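Local atomic coordinates of AceL NrdHF-1-1 Intein (PDB entry 6ZGQ), a protein that belongs to the class 3 split inteins, which excise themselves and join their flanking sequences by protein splicing, here as a linked, splice-inactive variant. Residues L8-K17 with I23-L33. Residues are numbered along the deposited sequence; the frame is centred on the assembly and turned at random.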
loop_
_atom_site.group_PDB
_atom_site.type_symbol
_atom_site.label_atom_id
_atom_site.label_comp_id
_atom_site.label_asym_id
_atom_site.label_seq_id
_atom_site.Cartn_x
_atom_site.Cartn_y
_atom_site.Cartn_z
ATOM N N LEU A 8 2.831 5.549 4.979
ATOM C CA LEU A 8 3.826 4.597 4.440
ATOM C C LEU A 8 5.231 5.155 4.664
ATOM O O LEU A 8 5.407 6.372 4.529
ATOM C CB LEU A 8 3.600 4.407 2.935
ATOM C CG LEU A 8 2.210 3.918 2.543
ATOM C CD1 LEU A 8 1.941 4.164 1.067
ATOM C CD2 LEU A 8 2.062 2.442 2.871
ATOM N N LEU A 9 6.202 4.277 4.962
ATOM C CA LEU A 9 7.601 4.667 5.231
ATOM C C LEU A 9 8.128 5.504 4.072
ATOM O O LEU A 9 7.834 5.180 2.913
ATOM C CB LEU A 9 8.490 3.429 5.409
ATOM C CG LEU A 9 9.942 3.717 5.792
ATOM C CD1 LEU A 9 9.999 4.417 7.137
ATOM C CD2 LEU A 9 10.758 2.438 5.820
ATOM N N VAL A 10 8.887 6.563 4.380
ATOM C CA VAL A 10 9.524 7.413 3.355
ATOM C C VAL A 10 10.286 6.509 2.377
ATOM O O VAL A 10 10.827 5.467 2.794
ATOM C CB VAL A 10 10.457 8.495 3.974
ATOM C CG1 VAL A 10 11.614 7.878 4.754
ATOM C CG2 VAL A 10 10.979 9.453 2.909
ATOM N N GLY A 11 10.264 6.878 1.091
ATOM C CA GLY A 11 11.003 6.172 0.052
ATOM C C GLY A 11 10.233 5.018 -0.555
ATOM O O GLY A 11 10.707 4.423 -1.521
ATOM N N THR A 12 9.079 4.668 0.025
ATOM C CA THR A 12 8.096 3.811 -0.657
ATOM C C THR A 12 7.787 4.455 -2.011
ATOM O O THR A 12 7.445 5.638 -2.043
ATOM C CB THR A 12 6.808 3.674 0.176
ATOM O OG1 THR A 12 7.113 2.958 1.374
ATOM C CG2 THR A 12 5.707 2.918 -0.577
ATOM N N LYS A 13 7.926 3.701 -3.110
ATOM C CA LYS A 13 7.609 4.214 -4.453
ATOM C C LYS A 13 6.119 4.014 -4.738
ATOM O O LYS A 13 5.572 2.979 -4.372
ATOM C CB LYS A 13 8.472 3.539 -5.527
ATOM C CG LYS A 13 9.894 4.062 -5.548
ATOM C CD LYS A 13 10.743 3.340 -6.564
ATOM C CE LYS A 13 12.192 3.739 -6.403
ATOM N NZ LYS A 13 12.417 5.188 -6.652
ATOM N N VAL A 14 5.488 5.031 -5.336
ATOM C CA VAL A 14 4.079 5.008 -5.760
ATOM C C VAL A 14 4.081 4.942 -7.291
ATOM O O VAL A 14 4.762 5.752 -7.933
ATOM C CB VAL A 14 3.317 6.269 -5.273
ATOM C CG1 VAL A 14 1.943 6.386 -5.926
ATOM C CG2 VAL A 14 3.187 6.270 -3.753
ATOM N N THR A 15 3.371 3.960 -7.855
ATOM C CA THR A 15 3.270 3.808 -9.315
ATOM C C THR A 15 2.386 4.922 -9.865
ATOM O O THR A 15 1.289 5.120 -9.351
ATOM C CB THR A 15 2.779 2.402 -9.675
ATOM O OG1 THR A 15 3.753 1.501 -9.157
ATOM C CG2 THR A 15 2.641 2.190 -11.183
ATOM N N THR A 16 2.925 5.665 -10.842
ATOM C CA THR A 16 2.260 6.787 -11.532
ATOM C C THR A 16 2.241 6.459 -13.033
ATOM O O THR A 16 2.820 5.433 -13.417
ATOM C CB THR A 16 2.973 8.140 -11.257
ATOM O OG1 THR A 16 4.121 8.287 -12.100
ATOM C CG2 THR A 16 3.411 8.260 -9.806
ATOM N N LYS A 17 1.577 7.297 -13.846
ATOM C CA LYS A 17 1.515 7.118 -15.312
ATOM C C LYS A 17 2.916 7.198 -15.943
ATOM O O LYS A 17 3.147 6.561 -16.969
ATOM C CB LYS A 17 0.576 8.142 -15.986
ATOM C CG LYS A 17 0.136 7.734 -17.401
ATOM C CD LYS A 17 -0.618 8.819 -18.160
ATOM C CE LYS A 17 -0.689 8.489 -19.646
ATOM N NZ LYS A 17 -1.528 9.445 -20.419
ATOM N N ILE A 23 7.302 8.311 -2.702
ATOM C CA ILE A 23 6.036 8.822 -2.152
ATOM C C ILE A 23 6.214 10.259 -1.639
ATOM O O ILE A 23 5.314 11.075 -1.825
ATOM C CB ILE A 23 5.431 7.880 -1.078
ATOM C CG1 ILE A 23 4.028 8.358 -0.663
ATOM C CG2 ILE A 23 6.364 7.746 0.127
ATOM C CD1 ILE A 23 3.178 7.293 -0.009
ATOM N N GLU A 24 7.377 10.568 -1.047
ATOM C CA GLU A 24 7.656 11.908 -0.480
ATOM C C GLU A 24 7.703 12.998 -1.556
ATOM O O GLU A 24 7.714 14.185 -1.205
ATOM C CB GLU A 24 8.977 11.937 0.294
ATOM C CG GLU A 24 10.200 11.638 -0.564
ATOM C CD GLU A 24 10.657 10.194 -0.479
ATOM O OE1 GLU A 24 9.831 9.311 -0.166
ATOM O OE2 GLU A 24 11.853 9.949 -0.720
ATOM N N ASN A 25 7.768 12.593 -2.834
ATOM C CA ASN A 25 7.806 13.516 -3.985
ATOM C C ASN A 25 6.457 13.613 -4.711
ATOM O O ASN A 25 6.348 14.394 -5.653
ATOM C CB ASN A 25 8.898 13.102 -4.983
ATOM C CG ASN A 25 10.283 13.173 -4.388
ATOM O OD1 ASN A 25 11.070 12.238 -4.510
ATOM N ND2 ASN A 25 10.586 14.280 -3.727
ATOM N N ILE A 26 5.450 12.844 -4.282
ATOM C CA ILE A 26 4.103 12.888 -4.888
ATOM C C ILE A 26 3.441 14.234 -4.546
ATOM O O ILE A 26 3.493 14.661 -3.383
ATOM C CB ILE A 26 3.217 11.710 -4.403
ATOM C CG1 ILE A 26 3.737 10.362 -4.941
ATOM C CG2 ILE A 26 1.752 11.928 -4.779
ATOM C CD1 ILE A 26 3.489 10.133 -6.417
ATOM N N THR A 27 2.875 14.894 -5.569
ATOM C CA THR A 27 2.081 16.132 -5.430
ATOM C C THR A 27 0.644 15.834 -5.877
ATOM O O THR A 27 0.374 14.731 -6.371
ATOM C CB THR A 27 2.627 17.286 -6.303
ATOM O OG1 THR A 27 2.198 17.091 -7.653
ATOM C CG2 THR A 27 4.151 17.390 -6.251
ATOM N N LEU A 28 -0.244 16.819 -5.719
ATOM C CA LEU A 28 -1.650 16.710 -6.129
ATOM C C LEU A 28 -1.759 16.674 -7.667
ATOM O O LEU A 28 -2.798 16.262 -8.197
ATOM C CB LEU A 28 -2.461 17.873 -5.544
ATOM C CG LEU A 28 -2.302 18.090 -4.036
ATOM C CD1 LEU A 28 -3.074 19.323 -3.595
ATOM C CD2 LEU A 28 -2.750 16.861 -3.262
ATOM N N GLU A 29 -0.687 17.084 -8.361
ATOM C CA GLU A 29 -0.627 17.117 -9.840
ATOM C C GLU A 29 -0.125 15.800 -10.458
ATOM O O GLU A 29 -0.164 15.656 -11.685
ATOM C CB GLU A 29 0.260 18.273 -10.305
ATOM C CG GLU A 29 -0.281 19.640 -9.928
ATOM C CD GLU A 29 0.130 20.709 -10.913
ATOM O OE1 GLU A 29 1.348 20.877 -11.130
ATOM O OE2 GLU A 29 -0.766 21.380 -11.469
ATOM N N ASP A 30 0.336 14.857 -9.626
ATOM C CA ASP A 30 0.784 13.532 -10.105
ATOM C C ASP A 30 -0.436 12.674 -10.465
ATOM O O ASP A 30 -1.513 12.875 -9.902
ATOM C CB ASP A 30 1.662 12.812 -9.068
ATOM C CG ASP A 30 3.079 13.339 -9.038
ATOM O OD1 ASP A 30 3.714 13.377 -10.103
ATOM O OD2 ASP A 30 3.544 13.734 -7.950
ATOM N N GLU A 31 -0.240 11.743 -11.399
ATOM C CA GLU A 31 -1.270 10.800 -11.861
ATOM C C GLU A 31 -0.942 9.411 -11.302
ATOM O O GLU A 31 -0.155 8.673 -11.914
ATOM C CB GLU A 31 -1.309 10.785 -13.393
ATOM C CG GLU A 31 -1.572 12.155 -13.989
ATOM C CD GLU A 31 -1.578 12.131 -15.502
ATOM O OE1 GLU A 31 -0.487 12.204 -16.107
ATOM O OE2 GLU A 31 -2.678 12.038 -16.079
ATOM N N VAL A 32 -1.576 9.068 -10.178
ATOM C CA VAL A 32 -1.259 7.870 -9.382
ATOM C C VAL A 32 -2.149 6.717 -9.835
ATOM O O VAL A 32 -3.349 6.932 -10.051
ATOM C CB VAL A 32 -1.482 8.149 -7.869
ATOM C CG1 VAL A 32 -1.327 6.888 -7.026
ATOM C CG2 VAL A 32 -0.528 9.234 -7.381
ATOM N N LEU A 33 -1.565 5.521 -9.977
ATOM C CA LEU A 33 -2.336 4.301 -10.289
ATOM C C LEU A 33 -3.133 3.914 -9.045
ATOM O O LEU A 33 -2.542 3.446 -8.055
ATOM C CB LEU A 33 -1.408 3.154 -10.715
ATOM C CG LEU A 33 -2.111 1.878 -11.194
ATOM C CD1 LEU A 33 -3.025 2.171 -12.375
ATOM C CD2 LEU A 33 -1.106 0.797 -11.554
#
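This contact belongs to the N-terminal part of the all-beta HINT fold of inteins, where the hairpin of strands 13-15 and 20-22 runs on into a short 3-10 segment and a loop that returns to strand 32-35. Glu24 and Ile23 of the 3-10 segment meet the type II turn from Leu9 to Thr12. The carboxylate of Glu24 accepts the amide of Gly11, with 2.8 Å between Gly11 N and Glu24 OE1. The donor comes in on the syn side, 21° out of the carboxylate plane. The Glu24 chain bends at chi2 (-97°), which brings the acid back over CG2 of Val10. A leucine at Glu24 would probably leave the Gly11 amide without this acceptor and the turn less firmly fixed. Leu9 O takes two bonds inside the turn, from Thr12 N and from Thr12 OG1. Thr12 O accepts from Ile23 N at 2.8 Å.

The buried Ile23 side chain crosses that of Leu8 at about a right angle, and Ile23 CD1 and Leu8 CD1 come to 3.5 Å. CG1 of Ile23 also packs on CG2 of Val14. In the conformer given, Val14 CG1 touches Val32 CG1. Ile26 CD1 and Thr16 CG2 meet tip to tip. Phe141 of strand 140-144 touches both Leu8 and Val32. At the far end a single beta bridge pairs Thr16 with Val32. Leu33 N donates to Thr15 O in a nearly straight bond (169°). Lys17 N donates to Glu31 O at 2.9 Å, and that same oxygen takes a CA-H...O contact from Thr16 CA at 3.1 Å.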